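Local coordinates for protein Rho guanine nucleotide exchange factor 12 (Homo sapiens, PDB 1TXD) that acts as a guanine nucleotide exchange factor for the GTPase RhoA, here through its tandem DH and PH domains, at residues 44-49 and 165-170; 73-78 and 118-123; 104-109 and 201-206; 282-287 and 347-352. The protein carries 1 engineered substitution. All coordinates share one frame; numbering follows the deposited sequence.

Contact 1. Residues 44-49 and 165-170; sequences KVLDQV and DIIPTQ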
# COMPACT_ATOMS: atom_id res chain seq x y z
N LYS A 44 -17.66 -9.83 -3.49
CA LYS A 44 -19.11 -9.55 -3.67
C LYS A 44 -19.77 -8.93 -2.42
O LYS A 44 -20.73 -8.19 -2.58
CB LYS A 44 -19.88 -10.77 -4.12
CG LYS A 44 -19.43 -11.39 -5.43
CD LYS A 44 -20.51 -12.39 -5.95
CE LYS A 44 -20.33 -12.73 -7.42
NZ LYS A 44 -20.77 -14.10 -7.74
N VAL A 45 -19.23 -9.17 -1.21
CA VAL A 45 -19.67 -8.46 0.00
C VAL A 45 -19.31 -6.98 -0.09
O VAL A 45 -20.20 -6.18 0.08
CB VAL A 45 -19.12 -9.04 1.36
CG1 VAL A 45 -19.54 -8.15 2.59
CG2 VAL A 45 -19.58 -10.41 1.58
N LEU A 46 -18.03 -6.59 -0.29
CA LEU A 46 -17.70 -5.19 -0.54
C LEU A 46 -18.68 -4.60 -1.53
O LEU A 46 -19.21 -3.49 -1.33
CB LEU A 46 -16.35 -5.00 -1.16
CG LEU A 46 -15.25 -5.04 -0.08
CD1 LEU A 46 -13.99 -4.88 -0.75
CD2 LEU A 46 -15.53 -3.85 0.88
N ASP A 47 -18.74 -5.25 -2.65
CA ASP A 47 -19.59 -4.74 -3.77
C ASP A 47 -21.02 -4.63 -3.37
O ASP A 47 -21.66 -3.61 -3.68
CB ASP A 47 -19.41 -5.57 -5.07
CG ASP A 47 -20.23 -5.07 -6.20
OD1 ASP A 47 -21.14 -5.83 -6.59
OD2 ASP A 47 -20.14 -3.92 -6.69
N GLN A 48 -21.59 -5.65 -2.78
CA GLN A 48 -23.08 -5.67 -2.72
C GLN A 48 -23.58 -4.95 -1.46
O GLN A 48 -24.58 -4.21 -1.51
CB GLN A 48 -23.64 -7.09 -2.78
CG GLN A 48 -23.66 -7.72 -4.21
CD GLN A 48 -24.45 -6.90 -5.22
OE1 GLN A 48 -25.68 -6.79 -5.12
NE2 GLN A 48 -23.76 -6.34 -6.22
N VAL A 49 -22.83 -5.08 -0.37
CA VAL A 49 -23.27 -4.52 0.91
C VAL A 49 -22.94 -3.03 0.99
O VAL A 49 -23.77 -2.27 1.48
CB VAL A 49 -22.72 -5.30 2.12
CG1 VAL A 49 -23.11 -4.62 3.42
CG2 VAL A 49 -23.24 -6.73 2.10
N ASP A 165 -11.75 -3.16 7.60
CA ASP A 165 -11.16 -4.49 7.73
C ASP A 165 -11.44 -5.41 6.55
O ASP A 165 -10.79 -6.40 6.42
CB ASP A 165 -11.67 -5.17 9.02
CG ASP A 165 -11.34 -4.39 10.24
OD1 ASP A 165 -12.29 -4.19 11.07
OD2 ASP A 165 -10.18 -3.95 10.45
N ILE A 166 -12.42 -5.11 5.71
CA ILE A 166 -12.70 -5.97 4.57
C ILE A 166 -11.85 -5.56 3.37
O ILE A 166 -11.39 -6.37 2.57
CB ILE A 166 -14.22 -5.89 4.26
CG1 ILE A 166 -15.04 -6.27 5.50
CG2 ILE A 166 -14.53 -6.77 3.05
CD1 ILE A 166 -16.54 -6.30 5.25
N ILE A 167 -11.64 -4.28 3.21
CA ILE A 167 -10.93 -3.80 2.06
C ILE A 167 -9.55 -4.39 1.85
O ILE A 167 -9.20 -4.77 0.75
CB ILE A 167 -10.95 -2.28 2.15
CG1 ILE A 167 -12.21 -1.77 1.45
CG2 ILE A 167 -9.73 -1.57 1.54
CD1 ILE A 167 -12.50 -0.43 1.99
N PRO A 168 -8.81 -4.55 2.94
CA PRO A 168 -7.48 -5.16 2.88
C PRO A 168 -7.44 -6.68 2.46
O PRO A 168 -6.33 -7.31 2.55
CB PRO A 168 -6.92 -5.00 4.30
CG PRO A 168 -7.70 -3.89 5.00
CD PRO A 168 -9.21 -4.06 4.27
N THR A 169 -8.59 -7.25 2.06
CA THR A 169 -8.64 -8.64 1.65
C THR A 169 -7.97 -8.82 0.29
O THR A 169 -7.33 -9.90 0.11
CB THR A 169 -10.04 -9.24 1.62
OG1 THR A 169 -10.93 -8.40 0.86
CG2 THR A 169 -10.62 -9.27 3.03
N GLN A 170 -8.02 -7.82 -0.61
CA GLN A 170 -7.32 -7.93 -1.88
C GLN A 170 -5.78 -8.09 -1.71
O GLN A 170 -5.18 -9.02 -2.26
CB GLN A 170 -7.54 -6.73 -2.76
CG GLN A 170 -6.99 -6.92 -4.14
CD GLN A 170 -7.67 -8.11 -4.94
OE1 GLN A 170 -8.79 -8.59 -4.60
NE2 GLN A 170 -6.99 -8.56 -5.98
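With chi1 at -82°, Leu46 carries its CG anti to the carbonyl carbon and beside the backbone N, and Ile166 holds its CG1 in the same relation (chi1 -56°), which turns its CG2 branch anti to the backbone N. These settings bring CG and CD2 of Leu46 against the short branch of Ile166: Leu46 CG lies 3.6 Å from Ile166 CG2, and the two side chains slide past each other in opposite directions. Leu46 CD2 then reaches on to the next residue, 4.0 Å from Ile167 CG1, where the side chains cross at about a right angle. At the other end of Ile166, the long branch runs out toward Val45, with Val45 CG1 a looser 4.4 Å from Ile166 CD1. Branched aliphatic residues suit this buried place, since Ile166 can offer its two arms to two successive residues of one helix turn.

The backbone of 165-170 bends here through a type I turn from Ile166 to Thr169, with Pro168 as N-cap of the following helix. Ile166 O takes two bonds, from Thr169 N at 3.0 Å and from Thr169 OG1 at 2.7 Å, the hydroxyl arriving nearly in line with the carbonyl. Threonine suits the turn because its hydroxyl adds a second bond to the carbonyl that its own N-H already grips.

The contact joins the long helix 20-57 of the DH helical bundle to the junction of helices 163-166 and 169-186; Leu46 also touches Leu72 of helix 72-90, while Ile167 packs on Ile135 of helix 128-141.

Contact 2. Residues 73-78 and 118-123; sequences EDILQL and KHAAAT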
# COMPACT_ATOMS: atom_id res chain seq x y z
N GLU A 73 -14.67 -2.60 -9.00
CA GLU A 73 -15.40 -3.25 -10.12
C GLU A 73 -14.43 -4.18 -10.95
O GLU A 73 -14.78 -5.30 -11.29
CB GLU A 73 -15.95 -2.16 -11.02
CG GLU A 73 -16.95 -2.52 -12.11
CD GLU A 73 -17.30 -1.29 -12.97
OE1 GLU A 73 -17.20 -1.32 -14.22
OE2 GLU A 73 -17.68 -0.24 -12.41
N ASP A 74 -13.20 -3.73 -11.19
CA ASP A 74 -12.29 -4.53 -12.02
C ASP A 74 -11.63 -5.63 -11.22
O ASP A 74 -11.36 -6.69 -11.75
CB ASP A 74 -11.19 -3.72 -12.70
CG ASP A 74 -11.67 -2.46 -13.34
OD1 ASP A 74 -12.82 -2.34 -14.00
OD2 ASP A 74 -10.87 -1.53 -13.28
N ILE A 75 -11.35 -5.44 -9.96
CA ILE A 75 -10.73 -6.57 -9.23
C ILE A 75 -11.82 -7.62 -9.03
O ILE A 75 -11.57 -8.81 -9.09
CB ILE A 75 -10.01 -6.23 -7.91
CG1 ILE A 75 -10.82 -5.34 -7.04
CG2 ILE A 75 -8.57 -5.55 -8.15
CD1 ILE A 75 -10.48 -5.55 -5.63
N LEU A 76 -13.03 -7.17 -8.82
CA LEU A 76 -14.16 -8.08 -8.84
C LEU A 76 -14.27 -8.92 -10.10
O LEU A 76 -14.33 -10.15 -9.97
CB LEU A 76 -15.47 -7.39 -8.53
CG LEU A 76 -16.75 -8.21 -8.57
CD1 LEU A 76 -16.78 -9.34 -7.53
CD2 LEU A 76 -17.96 -7.30 -8.36
N GLN A 77 -14.39 -8.30 -11.28
CA GLN A 77 -14.56 -9.03 -12.57
C GLN A 77 -13.32 -9.92 -12.83
O GLN A 77 -13.44 -11.01 -13.28
CB GLN A 77 -14.78 -8.05 -13.74
CG GLN A 77 -16.26 -7.80 -14.21
CD GLN A 77 -17.31 -8.74 -13.56
OE1 GLN A 77 -17.40 -9.93 -13.93
NE2 GLN A 77 -18.08 -8.22 -12.60
N LEU A 78 -12.14 -9.47 -12.45
CA LEU A 78 -10.94 -10.24 -12.61
C LEU A 78 -10.96 -11.59 -11.87
O LEU A 78 -10.74 -12.67 -12.47
CB LEU A 78 -9.74 -9.40 -12.19
CG LEU A 78 -8.38 -10.04 -12.36
CD1 LEU A 78 -7.33 -9.02 -12.44
CD2 LEU A 78 -8.07 -11.03 -11.27
N LYS A 118 -1.57 -7.65 -11.95
CA LYS A 118 -0.67 -6.75 -11.24
C LYS A 118 -1.14 -5.30 -11.36
O LYS A 118 -1.21 -4.62 -10.37
CB LYS A 118 0.81 -6.95 -11.63
CG LYS A 118 1.41 -6.06 -12.69
CD LYS A 118 2.72 -6.71 -13.22
CE LYS A 118 3.74 -5.71 -13.79
NZ LYS A 118 5.03 -6.38 -14.18
N HIS A 119 -1.58 -4.85 -12.53
CA HIS A 119 -2.09 -3.46 -12.62
C HIS A 119 -3.38 -3.20 -11.89
O HIS A 119 -3.57 -2.16 -11.30
CB HIS A 119 -2.20 -2.98 -14.05
CG HIS A 119 -0.87 -2.71 -14.66
ND1 HIS A 119 -0.38 -1.45 -14.85
CD2 HIS A 119 0.06 -3.55 -15.16
CE1 HIS A 119 0.80 -1.51 -15.44
NE2 HIS A 119 1.08 -2.78 -15.64
N ALA A 120 -4.25 -4.19 -11.85
CA ALA A 120 -5.53 -3.95 -11.22
C ALA A 120 -5.33 -3.99 -9.71
O ALA A 120 -5.79 -3.10 -8.99
CB ALA A 120 -6.55 -4.95 -11.65
N ALA A 121 -4.64 -5.00 -9.23
CA ALA A 121 -4.37 -5.08 -7.80
C ALA A 121 -3.52 -3.90 -7.31
O ALA A 121 -3.59 -3.51 -6.11
CB ALA A 121 -3.68 -6.39 -7.44
N ALA A 122 -2.66 -3.38 -8.17
CA ALA A 122 -1.73 -2.28 -7.75
C ALA A 122 -2.54 -1.02 -7.52
O ALA A 122 -2.26 -0.25 -6.59
CB ALA A 122 -0.62 -2.00 -8.83
N THR A 123 -3.54 -0.83 -8.38
CA THR A 123 -4.44 0.32 -8.29
C THR A 123 -5.35 0.20 -7.03
O THR A 123 -5.37 1.12 -6.18
CB THR A 123 -5.26 0.44 -9.56
OG1 THR A 123 -4.38 0.81 -10.65
CG2 THR A 123 -6.27 1.53 -9.49
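Ile75 lays its CG2 methyl over the backbone of Ala120, 3.8 Å from Ala120 O. The same methyl, Ile75 CG2, stands 4.1 Å from Ala120 CB. The first torsion of Ile75 (chi1 47°) sets CG1 between the backbone N and the carbonyl carbon, a crowded position, and turns CG2 beside the N, where it faces the partner helix. One turn further along, Leu78 brings CD1 to 4.2 Å from Ala120 CB, so the single alanine methyl receives two branched side chains. Alanine suits the spot: its small side chain lets Ile75 reach the peptide itself, and the CA atoms of Ile75 and Ala120 come within 6.2 Å of each other. The segments of helices 72-90 and 112-126 approach to 9.4 Å between axes and run roughly antiparallel, at 139°, as neighbours in the DH bundle. Ile75 also meets Leu43 of helix 20-57 and Phe124, while Ala121 turns to Val211 of helix 191-230.

Between the two segments the chemistry is wholly van der Waals, without a hydrogen bond or salt bridge. Ala120 O, though brushed by a methyl, accepts a hydrogen bond from Asn71 ND2, so the methyl contact costs this carbonyl no polar partner.

Contact 3. Residues 104-109 and 201-206; sequences DLLTWF and ADHCRQ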
# COMPACT_ATOMS: atom_id res chain seq x y z
N ASP A 104 -2.25 -23.75 -17.36
CA ASP A 104 -3.32 -22.88 -16.91
C ASP A 104 -2.78 -21.81 -15.96
O ASP A 104 -3.06 -20.66 -16.09
CB ASP A 104 -4.43 -23.67 -16.24
CG ASP A 104 -4.91 -24.79 -17.09
OD1 ASP A 104 -5.36 -24.52 -18.22
OD2 ASP A 104 -4.85 -25.98 -16.71
N LEU A 105 -1.93 -22.23 -15.03
CA LEU A 105 -1.29 -21.31 -14.11
C LEU A 105 -0.45 -20.28 -14.83
O LEU A 105 -0.39 -19.12 -14.42
CB LEU A 105 -0.42 -22.09 -13.13
CG LEU A 105 -1.17 -23.06 -12.22
CD1 LEU A 105 -0.14 -23.77 -11.41
CD2 LEU A 105 -2.13 -22.36 -11.30
N LEU A 106 0.16 -20.68 -15.93
CA LEU A 106 0.91 -19.77 -16.76
C LEU A 106 0.02 -18.78 -17.53
O LEU A 106 0.39 -17.64 -17.71
CB LEU A 106 1.83 -20.54 -17.73
CG LEU A 106 3.11 -21.06 -17.05
CD1 LEU A 106 4.06 -21.78 -18.07
CD2 LEU A 106 3.86 -19.95 -16.30
N THR A 107 -1.15 -19.23 -17.98
CA THR A 107 -2.17 -18.33 -18.55
C THR A 107 -2.74 -17.31 -17.54
O THR A 107 -3.01 -16.14 -17.89
CB THR A 107 -3.30 -19.19 -19.16
OG1 THR A 107 -2.76 -19.98 -20.23
CG2 THR A 107 -4.33 -18.34 -19.87
N TRP A 108 -2.93 -17.75 -16.28
CA TRP A 108 -3.53 -16.94 -15.24
C TRP A 108 -2.55 -15.89 -14.70
O TRP A 108 -2.95 -14.75 -14.43
CB TRP A 108 -4.05 -17.81 -14.09
CG TRP A 108 -5.05 -18.79 -14.52
CD1 TRP A 108 -5.82 -18.72 -15.63
CD2 TRP A 108 -5.42 -20.01 -13.85
NE1 TRP A 108 -6.63 -19.82 -15.72
CE2 TRP A 108 -6.42 -20.62 -14.63
CE3 TRP A 108 -5.02 -20.64 -12.68
CZ2 TRP A 108 -7.02 -21.85 -14.29
CZ3 TRP A 108 -5.61 -21.86 -12.34
CH2 TRP A 108 -6.60 -22.45 -13.14
N PHE A 109 -1.28 -16.27 -14.60
CA PHE A 109 -0.30 -15.52 -13.81
C PHE A 109 0.97 -15.11 -14.53
O PHE A 109 1.92 -14.65 -13.88
CB PHE A 109 0.08 -16.36 -12.56
CG PHE A 109 -1.09 -16.65 -11.66
CD1 PHE A 109 -1.85 -15.61 -11.14
CD2 PHE A 109 -1.41 -17.97 -11.31
CE1 PHE A 109 -2.92 -15.88 -10.32
CE2 PHE A 109 -2.47 -18.24 -10.50
CZ PHE A 109 -3.23 -17.19 -9.98
N ALA A 201 4.62 -19.65 -10.13
CA ALA A 201 4.84 -19.24 -8.74
C ALA A 201 5.76 -18.03 -8.67
O ALA A 201 5.46 -17.11 -7.93
CB ALA A 201 5.41 -20.41 -7.90
N ASP A 202 6.87 -18.04 -9.43
CA ASP A 202 7.79 -16.90 -9.47
C ASP A 202 7.15 -15.64 -10.05
O ASP A 202 7.38 -14.56 -9.54
CB ASP A 202 9.07 -17.20 -10.25
CG ASP A 202 9.98 -18.14 -9.53
OD1 ASP A 202 9.75 -18.43 -8.33
OD2 ASP A 202 10.95 -18.66 -10.11
N HIS A 203 6.38 -15.78 -11.12
CA HIS A 203 5.55 -14.68 -11.62
C HIS A 203 4.64 -14.16 -10.50
O HIS A 203 4.55 -12.95 -10.31
CB HIS A 203 4.72 -15.08 -12.84
CG HIS A 203 5.51 -15.14 -14.12
ND1 HIS A 203 6.00 -14.01 -14.75
CD2 HIS A 203 5.86 -16.19 -14.91
CE1 HIS A 203 6.64 -14.36 -15.85
NE2 HIS A 203 6.57 -15.68 -15.97
N CYS A 204 4.00 -15.04 -9.73
CA CYS A 204 3.10 -14.54 -8.67
C CYS A 204 3.92 -13.69 -7.70
O CYS A 204 3.48 -12.65 -7.23
CB CYS A 204 2.37 -15.65 -7.95
SG CYS A 204 1.03 -16.36 -8.89
N ARG A 205 5.13 -14.12 -7.44
CA ARG A 205 6.05 -13.36 -6.60
C ARG A 205 6.39 -12.02 -7.23
O ARG A 205 6.38 -11.03 -6.53
CB ARG A 205 7.32 -14.16 -6.31
CG ARG A 205 7.41 -14.60 -4.85
CD ARG A 205 8.56 -15.52 -4.54
NE ARG A 205 7.96 -16.69 -3.92
CZ ARG A 205 7.92 -17.91 -4.43
NH1 ARG A 205 8.50 -18.23 -5.58
NH2 ARG A 205 7.29 -18.82 -3.74
N GLN A 206 6.69 -11.99 -8.53
CA GLN A 206 6.89 -10.72 -9.26
C GLN A 206 5.68 -9.77 -9.14
O GLN A 206 5.85 -8.61 -8.91
CB GLN A 206 7.13 -10.97 -10.75
CG GLN A 206 8.59 -11.24 -11.17
CD GLN A 206 8.73 -11.36 -12.69
OE1 GLN A 206 9.34 -12.31 -13.18
NE2 GLN A 206 8.12 -10.42 -13.44
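Sulfur against ring is the leading interaction: Cys204 SG sits over one face of the Phe109 ring, 3.8 Å from its centroid and 22° off the ring normal. It is offset from the centre toward CG, the ring atom that bears CB, with Cys204 SG 3.5 Å from Phe109 CG. Cys204 carries SG anti to its carbonyl carbon, which lets the sulfur swing over the ring. The opposite face of the ring is backed by Trp108 CB, 3.8 Å above the plane, and the phenyl group is therefore sandwiched between a thiol and a methylene. A cysteine suits this buried place because its compact, polarisable sulfur can lie flat against an aromatic face.

The helices that meet here, 102-109 and 191-230, belong to the elongated helical bundle of the DH domain; their segments run nearly parallel, 14° apart, with axes 9.6 Å from each other. Helix 169-186 adds Tyr177, whose ring meets that of Phe109 at about 50° and which also touches Cys204.

Contact with the backbone comes from His203, whose CB lies 3.0 Å from Phe109 O. The approach is tight and is not a hydrogen bond, and its exact length is doubtful; the imidazole stands oblique to that oxygen.

Contact between aliphatic group and imidazole is looser. Leu106 CD2 comes only to 4.5 Å from His203 CD2, oblique to the ring, and Leu106 also touches Ala200 and Lys196 of helix 191-230.

Contact 4. Residues 282-287 and 347-352; sequences DILVLL and YELVAQ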
# COMPACT_ATOMS: atom_id res chain seq x y z
N ASP A 282 13.57 18.41 -2.37
CA ASP A 282 14.27 19.65 -2.67
C ASP A 282 14.28 20.67 -1.54
O ASP A 282 14.92 21.70 -1.66
CB ASP A 282 13.68 20.27 -3.95
CG ASP A 282 12.28 20.84 -3.74
OD1 ASP A 282 11.61 20.51 -2.74
OD2 ASP A 282 11.76 21.64 -4.55
N ILE A 283 13.57 20.39 -0.45
CA ILE A 283 13.54 21.26 0.72
C ILE A 283 13.54 20.47 2.01
O ILE A 283 13.03 19.35 2.07
CB ILE A 283 12.31 22.21 0.70
CG1 ILE A 283 10.99 21.44 0.53
CG2 ILE A 283 12.47 23.26 -0.40
CD1 ILE A 283 9.74 22.27 0.77
N LEU A 284 14.14 21.04 3.04
CA LEU A 284 13.95 20.58 4.40
C LEU A 284 12.87 21.50 4.95
O LEU A 284 12.84 22.68 4.63
CB LEU A 284 15.25 20.72 5.18
CG LEU A 284 15.40 19.92 6.47
CD1 LEU A 284 15.75 18.48 6.15
CD2 LEU A 284 16.49 20.54 7.34
N VAL A 285 11.97 20.94 5.75
CA VAL A 285 10.82 21.69 6.26
C VAL A 285 10.78 21.56 7.76
O VAL A 285 10.82 20.47 8.30
CB VAL A 285 9.47 21.18 5.68
CG1 VAL A 285 8.31 21.98 6.25
CG2 VAL A 285 9.47 21.28 4.15
N LEU A 286 10.67 22.70 8.42
CA LEU A 286 10.73 22.74 9.87
C LEU A 286 9.33 23.06 10.38
O LEU A 286 8.78 24.11 10.05
CB LEU A 286 11.75 23.78 10.32
CG LEU A 286 13.17 23.59 9.74
CD1 LEU A 286 14.11 24.69 10.23
CD2 LEU A 286 13.74 22.23 10.10
N LEU A 287 8.77 22.13 11.15
CA LEU A 287 7.40 22.24 11.65
C LEU A 287 7.35 22.03 13.16
O LEU A 287 8.27 21.46 13.73
CB LEU A 287 6.50 21.22 10.95
CG LEU A 287 6.52 21.19 9.42
CD1 LEU A 287 5.93 19.89 8.90
CD2 LEU A 287 5.76 22.37 8.83
N TYR A 347 21.23 26.81 11.18
CA TYR A 347 20.28 26.12 12.01
C TYR A 347 21.07 25.04 12.72
O TYR A 347 21.69 24.21 12.07
CB TYR A 347 19.16 25.48 11.17
CG TYR A 347 18.42 26.44 10.26
CD1 TYR A 347 17.16 26.94 10.61
CD2 TYR A 347 18.97 26.84 9.04
CE1 TYR A 347 16.47 27.81 9.78
CE2 TYR A 347 18.30 27.72 8.21
CZ TYR A 347 17.05 28.20 8.58
OH TYR A 347 16.38 29.06 7.75
N GLU A 348 21.06 25.07 14.05
CA GLU A 348 21.56 23.97 14.86
C GLU A 348 20.38 23.06 15.21
O GLU A 348 19.48 23.46 15.95
CB GLU A 348 22.23 24.50 16.12
CG GLU A 348 23.27 23.57 16.75
CD GLU A 348 24.01 24.19 17.93
OE1 GLU A 348 24.20 25.42 17.93
OE2 GLU A 348 24.38 23.45 18.87
N LEU A 349 20.37 21.85 14.65
CA LEU A 349 19.29 20.88 14.85
C LEU A 349 19.82 19.61 15.51
O LEU A 349 20.73 18.97 14.99
CB LEU A 349 18.64 20.53 13.51
CG LEU A 349 18.26 21.73 12.65
CD1 LEU A 349 17.92 21.31 11.23
CD2 LEU A 349 17.12 22.49 13.29
N VAL A 350 19.22 19.24 16.64
CA VAL A 350 19.71 18.15 17.48
C VAL A 350 18.76 16.95 17.47
O VAL A 350 17.62 17.08 17.90
CB VAL A 350 19.82 18.61 18.95
CG1 VAL A 350 20.65 17.61 19.77
CG2 VAL A 350 20.39 20.02 19.03
N ALA A 351 19.24 15.81 16.99
CA ALA A 351 18.45 14.57 17.00
C ALA A 351 18.61 13.86 18.33
O ALA A 351 19.44 14.23 19.16
CB ALA A 351 18.87 13.66 15.85
N GLN A 352 17.81 12.81 18.51
CA GLN A 352 17.68 12.13 19.79
C GLN A 352 18.78 11.09 20.03
O GLN A 352 19.06 10.74 21.18
CB GLN A 352 16.29 11.47 19.92
CG GLN A 352 15.14 12.32 19.37
CD GLN A 352 13.80 12.02 20.01
OE1 GLN A 352 13.55 10.89 20.44
NE2 GLN A 352 12.93 13.02 20.06
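The hydrophobic interior of the PH domain's beta sandwich is where strands 283-290 and 344-350 face each other. Their segments are not hydrogen-bonded partners: the axes of the short segments come no nearer than 11.7 Å and cross at 72°, so that side chains alone make the contact. From one strand come Leu284 and Leu286, two residues apart and therefore on the same side; from the other come Tyr347 and Leu349, in the same alternation. Leucine suits such an interior because its forked end reaches from one layer to side chains of the other. Both leucines meet one methyl of Leu349: Leu284 CD2 lies 4.2 Å from Leu349 CD1. Leu286 CD2 lies 4.4 Å from Leu349 CD1. The other methyl of Leu286 goes to the tyrosine, the two side chains crossing obliquely. Ile317 of strand 316-318 touches Leu284, Leu286 and Tyr347, and Trp265 of strand 257-266 packs on Leu349. A tyrosine fits here because its ring can join the apolar interior while its hydroxyl finds a polar partner, hydrogen-bonding with Ser314 O. With CG anti to the carbonyl carbon (chi1 -56°), Leu286 brings its CD1 methyl at a slant to the ring, where Leu286 CD1 lies 3.8 Å from Tyr347 CD1 and 3.9 Å from Tyr347 CE1.

How the contacts relate
Contacts 1, 2 and 3 all lie in the DH helical bundle, whereas contact 4 belongs to the PH domain, its centre 41 to 46 Å from theirs. Contacts 1 and 2 are neighbours, with centres 13 Å apart, and touch where Gln170 meets Ile75 and Lys44 meets Leu76. Along the chain contact 2 is nested within the loop closed by contact 1, while contact 3 alternates with both; contact 4 opens only after all three have closed. The centres of contacts 2 and 3 are 16 Å apart, and helices 102-109 and 112-126 follow each other. The interleaved order knits helices far apart in sequence into one exchange-factor bundle, while contact 4 belongs to the interior of the PH domain.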